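Local coordinates for small nuclear ribonucleoprotein homolog (PDB 1M5Q) that is an Sm-like archaeal protein that assembles into a 14-subunit toroid and probably binds RNA, at residues H[29-32]-H[33-37]; H[71-74]-H[75-79]; H[114-117]-H[118-122]. One frame throughout, in Å; residues are numbered along the deposited sequence.

The chain is built in two parts, and the contacts divide between them. Contact 1 (29-32 with 33-37) is a hairpin turn of the Sm-type sheet, where the side chain of Val-37 lies about 6 Å from a bound cadmium ion. Contacts 2 and 3 are stretches of about two turns of helices 71-81 and 113-127 in the C-terminal region. Centre to centre, contact 1 stands about 36 Å from contact 2 and about 32 Å from contact 3, across the middle of the chain. The two helical contacts lie about 12 Å apart between centres and touch directly: Phe-74 CE1 packs on Leu-121 CD1 at 3.6 Å. Contacts 1 and 3 share a neighbouring subunit.

Contact 1. Residues H[29-32]-H[33-37]; sequences AVDN and QLNIV
Asp-31 and Asn-35 lock the tight end of this hairpin, at the type I turn running from Asp-31 to Leu-34. CG of Asp-31 sits between the backbone N and the carbonyl carbon (chi1 64°), which turns the carboxylate back over the turn. Its OD1 takes the backbone N-H of Asn-35 (OD1 to N, 2.8 Å), met from above the carboxylate plane, and also a weak bond from Gln-33 N at 3.1 Å. Its OD2 offers the syn lone pair to Asn-35 ND2 at 2.9 Å. That amide lies 61° from the carboxylate plane, yet OD2 is close to the amide's own plane, which makes the bond well directed. Asp-31 O closes the turn with Leu-34 N at 2.8 Å. Toward the strands, Ala-29 and Val-37 form an antiparallel hydrogen-bonded pair, the Val-37 N to Ala-29 O bond being 2.9 Å. Val-30 and Ile-36 form the adjacent non-hydrogen-bonded pair, and on their face CG1 of Val-30 meets Ile-36 CD1 and Leu-34 CD1, each at 3.8 Å. Leu-5 of helix 2-6 packs on Val-30 and Leu-34 there.

The looser side is the crest: Asn-32 and Gln-33 are partly exposed, and the amide of Gln-33 makes no contact with 29-32. Asn-32 and Gln-33 instead pack against the same loop of a neighbouring subunit. OD1 of Asn-35 is held by Tyr-56 N, leaving its amide gripped at both ends and little able to turn. An aspartate fixing an asparagine across this turn matches the Sm1 motif, whose loop contacts uridine in related Sm proteins; the rigid polar pair is consistent with RNA recognition here.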
loop_
_atom_site.group_PDB
_atom_site.type_symbol
_atom_site.label_atom_id
_atom_site.label_comp_id
_atom_site.label_asym_id
_atom_site.label_seq_id
_atom_site.Cartn_x
_atom_site.Cartn_y
_atom_site.Cartn_z
ATOM N N ALA H 29 12.957 -22.348 -0.153
ATOM C CA ALA H 29 12.565 -21.515 -1.296
ATOM C C ALA H 29 12.463 -20.071 -0.890
ATOM O O ALA H 29 12.086 -19.761 0.259
ATOM C CB ALA H 29 11.191 -21.965 -1.864
ATOM N N VAL H 30 12.781 -19.164 -1.809
ATOM C CA VAL H 30 12.651 -17.754 -1.471
ATOM C C VAL H 30 12.128 -17.120 -2.746
ATOM O O VAL H 30 12.622 -17.465 -3.818
ATOM C CB VAL H 30 14.001 -17.092 -1.195
ATOM C CG1 VAL H 30 13.803 -15.625 -0.815
ATOM C CG2 VAL H 30 14.719 -17.807 -0.063
ATOM N N ASP H 31 11.152 -16.227 -2.667
ATOM C CA ASP H 31 10.722 -15.566 -3.908
ATOM C C ASP H 31 11.070 -14.068 -3.908
ATOM O O ASP H 31 11.641 -13.551 -2.933
ATOM C CB ASP H 31 9.228 -15.794 -4.178
ATOM C CG ASP H 31 8.311 -15.182 -3.124
ATOM O OD1 ASP H 31 8.765 -14.344 -2.318
ATOM O OD2 ASP H 31 7.086 -15.538 -3.125
ATOM N N ASN H 32 10.702 -13.357 -4.972
ATOM C CA ASN H 32 11.022 -11.943 -5.056
ATOM C C ASN H 32 10.438 -11.099 -3.951
ATOM O O ASN H 32 10.994 -10.070 -3.595
ATOM C CB ASN H 32 10.570 -11.352 -6.390
ATOM C CG ASN H 32 11.393 -11.857 -7.553
ATOM O OD1 ASN H 32 12.467 -12.501 -7.392
ATOM N ND2 ASN H 32 10.913 -11.551 -8.736
ATOM N N GLN H 33 9.309 -11.530 -3.414
ATOM C CA GLN H 33 8.664 -10.769 -2.349
ATOM C C GLN H 33 9.203 -11.183 -0.984
ATOM O O GLN H 33 8.710 -10.729 0.031
ATOM C CB GLN H 33 7.132 -10.982 -2.409
ATOM C CG GLN H 33 6.527 -10.335 -3.657
ATOM C CD GLN H 33 5.058 -10.621 -3.803
ATOM O OE1 GLN H 33 4.671 -11.754 -4.062
ATOM N NE2 GLN H 33 4.225 -9.583 -3.640
ATOM N N LEU H 34 10.210 -12.044 -0.994
ATOM C CA LEU H 34 10.815 -12.542 0.234
ATOM C C LEU H 34 9.862 -13.374 1.121
ATOM O O LEU H 34 9.964 -13.327 2.339
ATOM C CB LEU H 34 11.454 -11.411 1.073
ATOM C CG LEU H 34 12.883 -10.887 0.843
ATOM C CD1 LEU H 34 13.802 -11.963 0.292
ATOM C CD2 LEU H 34 12.892 -9.683 -0.013
ATOM N N ASN H 35 8.901 -14.071 0.495
ATOM C CA ASN H 35 8.138 -15.081 1.215
ATOM C C ASN H 35 9.229 -16.143 1.333
ATOM O O ASN H 35 10.105 -16.269 0.463
ATOM C CB ASN H 35 6.996 -15.684 0.376
ATOM C CG ASN H 35 5.816 -14.726 0.263
ATOM O OD1 ASN H 35 5.326 -14.148 1.276
ATOM N ND2 ASN H 35 5.383 -14.518 -0.948
ATOM N N ILE H 36 9.144 -16.962 2.348
ATOM C CA ILE H 36 10.189 -17.963 2.577
ATOM C C ILE H 36 9.560 -19.307 2.875
ATOM O O ILE H 36 8.573 -19.342 3.590
ATOM C CB ILE H 36 10.981 -17.637 3.872
ATOM C CG1 ILE H 36 11.651 -16.238 3.758
ATOM C CG2 ILE H 36 11.984 -18.816 4.187
ATOM C CD1 ILE H 36 12.737 -16.247 2.757
ATOM N N VAL H 37 10.108 -20.390 2.310
ATOM C CA VAL H 37 9.652 -21.731 2.693
ATOM C C VAL H 37 10.863 -22.376 3.413
ATOM O O VAL H 37 11.996 -22.290 2.909
ATOM C CB VAL H 37 9.277 -22.637 1.479
ATOM C CG1 VAL H 37 8.791 -24.050 2.016
ATOM C CG2 VAL H 37 8.147 -21.971 0.660
#

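Contact 2. Residues H[71-74]-H[75-79]; sequences MREF and AKQAE
Phe-74 presents a flat ring to the next helical turn, and CB of Ala-78 approaches it obliquely, 4.3 Å from CE2. With CG anti to the backbone N (chi1 -179°), the ring is carried off the helix toward the interior, where Val-103, Ile-69 and Leu-121 touch the side chain. The other flat pair is the carboxylate of Glu-73 and the amide of Gln-77, whose planes stand 69° apart, far from stacked. A bend at chi2 (66°) folds the Glu-73 chain back along the helix, bringing OE2 to Gln-77 NE2 at 3.3 Å. That bond is fairly straight but long, and therefore weak, while the same OE2 also lies 3.6 Å from Gln-77 CG. The stronger partner of this amide is elsewhere: its OE1 accepts from Arg-128 NH2, which fixes which way round the amide lies. The carboxylate also runs across Lys-76, with OE2 3.8 Å from CD, although the amino group itself stays 4.7 Å from OE1 (Lys-76 NZ to Glu-73 OE1). Replacing Glu-73 by an alanine is likely to leave Gln-77 NE2 without this acceptor and to remove a negative charge from beside Lys-76.

Beneath the side chains runs a regular i to i+4 ladder, from Ala-75 N to Met-71 O at 2.8 Å through to Ala-78 N bonding Phe-74 O at 2.8 Å. The helix therefore has two unlike sides. Arg-72 and Lys-76 are exposed. On the buried side, selenomethionine Met-71 reaches strands 86-89 and 101-104, Ala-78 rests on Val-86, and Phe-74 lies against helix 113-127, which Gln-77, at the margin, also touches, so that helix 71-81 packs on the sheet beside helix 113-127.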
loop_
_atom_site.group_PDB
_atom_site.type_symbol
_atom_site.label_atom_id
_atom_site.label_comp_id
_atom_site.label_asym_id
_atom_site.label_seq_id
_atom_site.Cartn_x
_atom_site.Cartn_y
_atom_site.Cartn_z
HETATM N N MSE H 71 39.719 -20.562 10.570
HETATM C CA MSE H 71 40.775 -20.683 9.589
HETATM C C MSE H 71 42.077 -21.267 10.118
HETATM O O MSE H 71 42.820 -21.878 9.353
HETATM C CB MSE H 71 41.047 -19.335 8.905
HETATM C CG MSE H 71 39.833 -18.835 8.140
HETATM SE SE MSE H 71 39.106 -20.163 6.937
HETATM C CE MSE H 71 40.423 -19.997 5.576
ATOM N N ARG H 72 42.357 -21.054 11.401
ATOM C CA ARG H 72 43.572 -21.613 12.008
ATOM C C ARG H 72 43.404 -23.115 12.025
ATOM O O ARG H 72 44.331 -23.831 11.739
ATOM C CB ARG H 72 43.794 -21.086 13.442
ATOM C CG ARG H 72 44.393 -19.691 13.496
ATOM C CD ARG H 72 44.920 -19.389 14.901
ATOM N NE ARG H 72 44.298 -18.191 15.464
ATOM C CZ ARG H 72 44.824 -16.981 15.373
ATOM N NH1 ARG H 72 45.987 -16.818 14.756
ATOM N NH2 ARG H 72 44.170 -15.930 15.857
ATOM N N GLU H 73 42.214 -23.599 12.353
ATOM C CA GLU H 73 41.996 -25.038 12.345
ATOM C C GLU H 73 42.076 -25.530 10.883
ATOM O O GLU H 73 42.651 -26.578 10.603
ATOM C CB GLU H 73 40.647 -25.365 12.951
ATOM C CG GLU H 73 40.332 -26.853 12.937
ATOM C CD GLU H 73 41.287 -27.661 13.845
ATOM O OE1 GLU H 73 41.561 -27.227 14.995
ATOM O OE2 GLU H 73 41.744 -28.726 13.407
ATOM N N PHE H 74 41.508 -24.775 9.940
ATOM C CA PHE H 74 41.600 -25.153 8.544
ATOM C C PHE H 74 43.079 -25.302 8.123
ATOM O O PHE H 74 43.439 -26.211 7.381
ATOM C CB PHE H 74 40.945 -24.093 7.615
ATOM C CG PHE H 74 40.991 -24.458 6.111
ATOM C CD1 PHE H 74 39.990 -25.206 5.540
ATOM C CD2 PHE H 74 42.045 -24.050 5.304
ATOM C CE1 PHE H 74 40.009 -25.570 4.165
ATOM C CE2 PHE H 74 42.085 -24.393 3.928
ATOM C CZ PHE H 74 41.050 -25.164 3.367
ATOM N N ALA H 75 43.904 -24.357 8.537
ATOM C CA ALA H 75 45.316 -24.368 8.183
ATOM C C ALA H 75 45.964 -25.638 8.798
ATOM O O ALA H 75 46.714 -26.363 8.125
ATOM C CB ALA H 75 45.970 -23.118 8.693
ATOM N N LYS H 76 45.629 -25.913 10.053
ATOM C CA LYS H 76 46.140 -27.091 10.720
ATOM C C LYS H 76 45.823 -28.339 9.902
ATOM O O LYS H 76 46.686 -29.144 9.597
ATOM C CB LYS H 76 45.513 -27.201 12.120
ATOM C CG LYS H 76 46.001 -28.394 12.964
ATOM C CD LYS H 76 45.419 -28.336 14.384
ATOM C CE LYS H 76 45.904 -29.500 15.253
ATOM N NZ LYS H 76 45.379 -29.388 16.644
ATOM N N GLN H 77 44.577 -28.500 9.518
ATOM C CA GLN H 77 44.215 -29.686 8.771
ATOM C C GLN H 77 44.776 -29.661 7.347
ATOM O O GLN H 77 45.110 -30.705 6.769
ATOM C CB GLN H 77 42.690 -29.834 8.776
ATOM C CG GLN H 77 42.138 -30.224 10.149
ATOM C CD GLN H 77 40.673 -30.637 10.093
ATOM O OE1 GLN H 77 40.184 -31.103 9.049
ATOM N NE2 GLN H 77 39.964 -30.498 11.221
ATOM N N ALA H 78 44.903 -28.479 6.764
ATOM C CA ALA H 78 45.466 -28.445 5.429
ATOM C C ALA H 78 46.963 -28.856 5.454
ATOM O O ALA H 78 47.494 -29.321 4.458
ATOM C CB ALA H 78 45.323 -27.073 4.830
ATOM N N GLU H 79 47.630 -28.678 6.595
ATOM C CA GLU H 79 49.049 -29.014 6.728
ATOM C C GLU H 79 49.289 -30.525 6.664
ATOM O O GLU H 79 50.382 -30.944 6.331
ATOM C CB GLU H 79 49.610 -28.444 8.033
ATOM C CG GLU H 79 51.076 -28.798 8.374
ATOM C CD GLU H 79 52.087 -28.045 7.518
ATOM O OE1 GLU H 79 51.849 -26.836 7.259
ATOM O OE2 GLU H 79 53.112 -28.649 7.118
#

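Contact 3. Residues H[114-117]-H[118-122]; sequences VAER and AKRLF
Glu-116 and Arg-120, one helical turn apart, carry the shorter of the two salt bridges in a three-residue network. Arg-120 NH1 meets Glu-116 OE1 at 2.6 Å, on the anti side of that oxygen. The carboxylate stands 90° to the guanidinium, but OE1 lies only 4° from the guanidinium plane, squarely at its edge. The bend of the arginine chain at chi2 (81°) turns the group back toward Glu-116. A second, long salt bridge joins Glu-116 OE2 to Lys-119 NZ at 3.6 Å, so each carboxylate oxygen has a cationic partner, which is likely to stabilise its negative charge.

Among the hydrogen bonds, Glu-116 O is gripped twice: by Arg-120 N at 3.2 Å and by Arg-120 NH1 at 3.0 Å, which reach it from opposite faces of the carbonyl plane. One NH1 thus ties the carboxylate and the backbone of the same residue. The usual helical ladder flanks it, with Ala-118 N to Val-114 O at 2.9 Å and Leu-121 N to Arg-117 O at 3.0 Å.

Nonpolar contact inside this turn is slight, because the apolar side chains face other elements. Val-114 and Ala-118 lie on Ile-97, Ala-115 on Val-101, and Phe-122 on Val-103, placing the helix against strands 94-97 and 101-104. Leu-121 also meets Ile-81 of helix 71-81. The charged flank reaches a neighbouring subunit, where Glu-109 forms a salt bridge with Arg-120 NH2.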
loop_
_atom_site.group_PDB
_atom_site.type_symbol
_atom_site.label_atom_id
_atom_site.label_comp_id
_atom_site.label_asym_id
_atom_site.label_seq_id
_atom_site.Cartn_x
_atom_site.Cartn_y
_atom_site.Cartn_z
ATOM N N VAL H 114 45.526 -28.730 -6.253
ATOM C CA VAL H 114 45.646 -28.224 -4.906
ATOM C C VAL H 114 44.353 -27.476 -4.535
ATOM O O VAL H 114 43.770 -27.718 -3.503
ATOM C CB VAL H 114 46.843 -27.297 -4.795
ATOM C CG1 VAL H 114 46.891 -26.672 -3.345
ATOM C CG2 VAL H 114 48.126 -28.117 -5.068
ATOM N N ALA H 115 43.907 -26.613 -5.432
ATOM C CA ALA H 115 42.705 -25.820 -5.267
ATOM C C ALA H 115 41.473 -26.738 -5.100
ATOM O O ALA H 115 40.653 -26.523 -4.167
ATOM C CB ALA H 115 42.524 -24.889 -6.469
ATOM N N GLU H 116 41.354 -27.740 -5.979
ATOM C CA GLU H 116 40.233 -28.694 -5.915
ATOM C C GLU H 116 40.261 -29.421 -4.569
ATOM O O GLU H 116 39.222 -29.594 -3.925
ATOM C CB GLU H 116 40.300 -29.733 -7.034
ATOM C CG GLU H 116 39.872 -29.222 -8.411
ATOM C CD GLU H 116 38.646 -28.321 -8.353
ATOM O OE1 GLU H 116 37.599 -28.742 -7.788
ATOM O OE2 GLU H 116 38.734 -27.171 -8.861
ATOM N N ARG H 117 41.449 -29.837 -4.122
ATOM C CA ARG H 117 41.534 -30.523 -2.826
ATOM C C ARG H 117 41.165 -29.604 -1.633
ATOM O O ARG H 117 40.499 -30.033 -0.677
ATOM C CB ARG H 117 42.939 -31.099 -2.613
ATOM C CG ARG H 117 43.106 -31.851 -1.287
ATOM C CD ARG H 117 42.098 -33.001 -1.246
ATOM N NE ARG H 117 42.484 -33.991 -0.270
ATOM C CZ ARG H 117 41.967 -34.079 0.947
ATOM N NH1 ARG H 117 41.019 -33.217 1.347
ATOM N NH2 ARG H 117 42.387 -35.047 1.764
ATOM N N ALA H 118 41.600 -28.355 -1.684
ATOM C CA ALA H 118 41.310 -27.422 -0.606
ATOM C C ALA H 118 39.778 -27.200 -0.559
ATOM O O ALA H 118 39.188 -27.088 0.514
ATOM C CB ALA H 118 42.088 -26.070 -0.837
ATOM N N LYS H 119 39.136 -27.184 -1.715
ATOM C CA LYS H 119 37.679 -27.014 -1.769
ATOM C C LYS H 119 37.006 -28.182 -1.057
ATOM O O LYS H 119 36.047 -27.996 -0.303
ATOM C CB LYS H 119 37.215 -26.921 -3.221
ATOM C CG LYS H 119 37.388 -25.523 -3.831
ATOM C CD LYS H 119 37.002 -25.527 -5.280
ATOM C CE LYS H 119 37.262 -24.172 -5.918
ATOM N NZ LYS H 119 37.099 -24.277 -7.401
ATOM N N ARG H 120 37.518 -29.393 -1.249
ATOM C CA ARG H 120 36.929 -30.533 -0.545
ATOM C C ARG H 120 37.192 -30.447 0.954
ATOM O O ARG H 120 36.328 -30.827 1.741
ATOM C CB ARG H 120 37.442 -31.872 -1.071
ATOM C CG ARG H 120 36.673 -32.413 -2.228
ATOM C CD ARG H 120 37.103 -31.763 -3.491
ATOM N NE ARG H 120 36.608 -32.403 -4.721
ATOM C CZ ARG H 120 36.699 -31.805 -5.903
ATOM N NH1 ARG H 120 37.254 -30.587 -5.948
ATOM N NH2 ARG H 120 36.252 -32.392 -7.015
ATOM N N LEU H 121 38.347 -29.944 1.383
ATOM C CA LEU H 121 38.575 -29.849 2.854
ATOM C C LEU H 121 37.596 -28.810 3.445
ATOM O O LEU H 121 37.033 -28.991 4.520
ATOM C CB LEU H 121 39.965 -29.348 3.157
ATOM C CG LEU H 121 40.787 -29.857 4.341
ATOM C CD1 LEU H 121 41.640 -28.690 4.851
ATOM C CD2 LEU H 121 39.955 -30.479 5.430
ATOM N N PHE H 122 37.440 -27.710 2.717
ATOM C CA PHE H 122 36.547 -26.611 3.095
ATOM C C PHE H 122 35.139 -27.145 3.310
ATOM O O PHE H 122 34.496 -26.895 4.347
ATOM C CB PHE H 122 36.540 -25.543 1.972
ATOM C CG PHE H 122 35.967 -24.214 2.412
ATOM C CD1 PHE H 122 36.807 -23.181 2.806
ATOM C CD2 PHE H 122 34.600 -23.986 2.385
ATOM C CE1 PHE H 122 36.289 -21.918 3.160
ATOM C CE2 PHE H 122 34.069 -22.747 2.732
ATOM C CZ PHE H 122 34.916 -21.708 3.118
#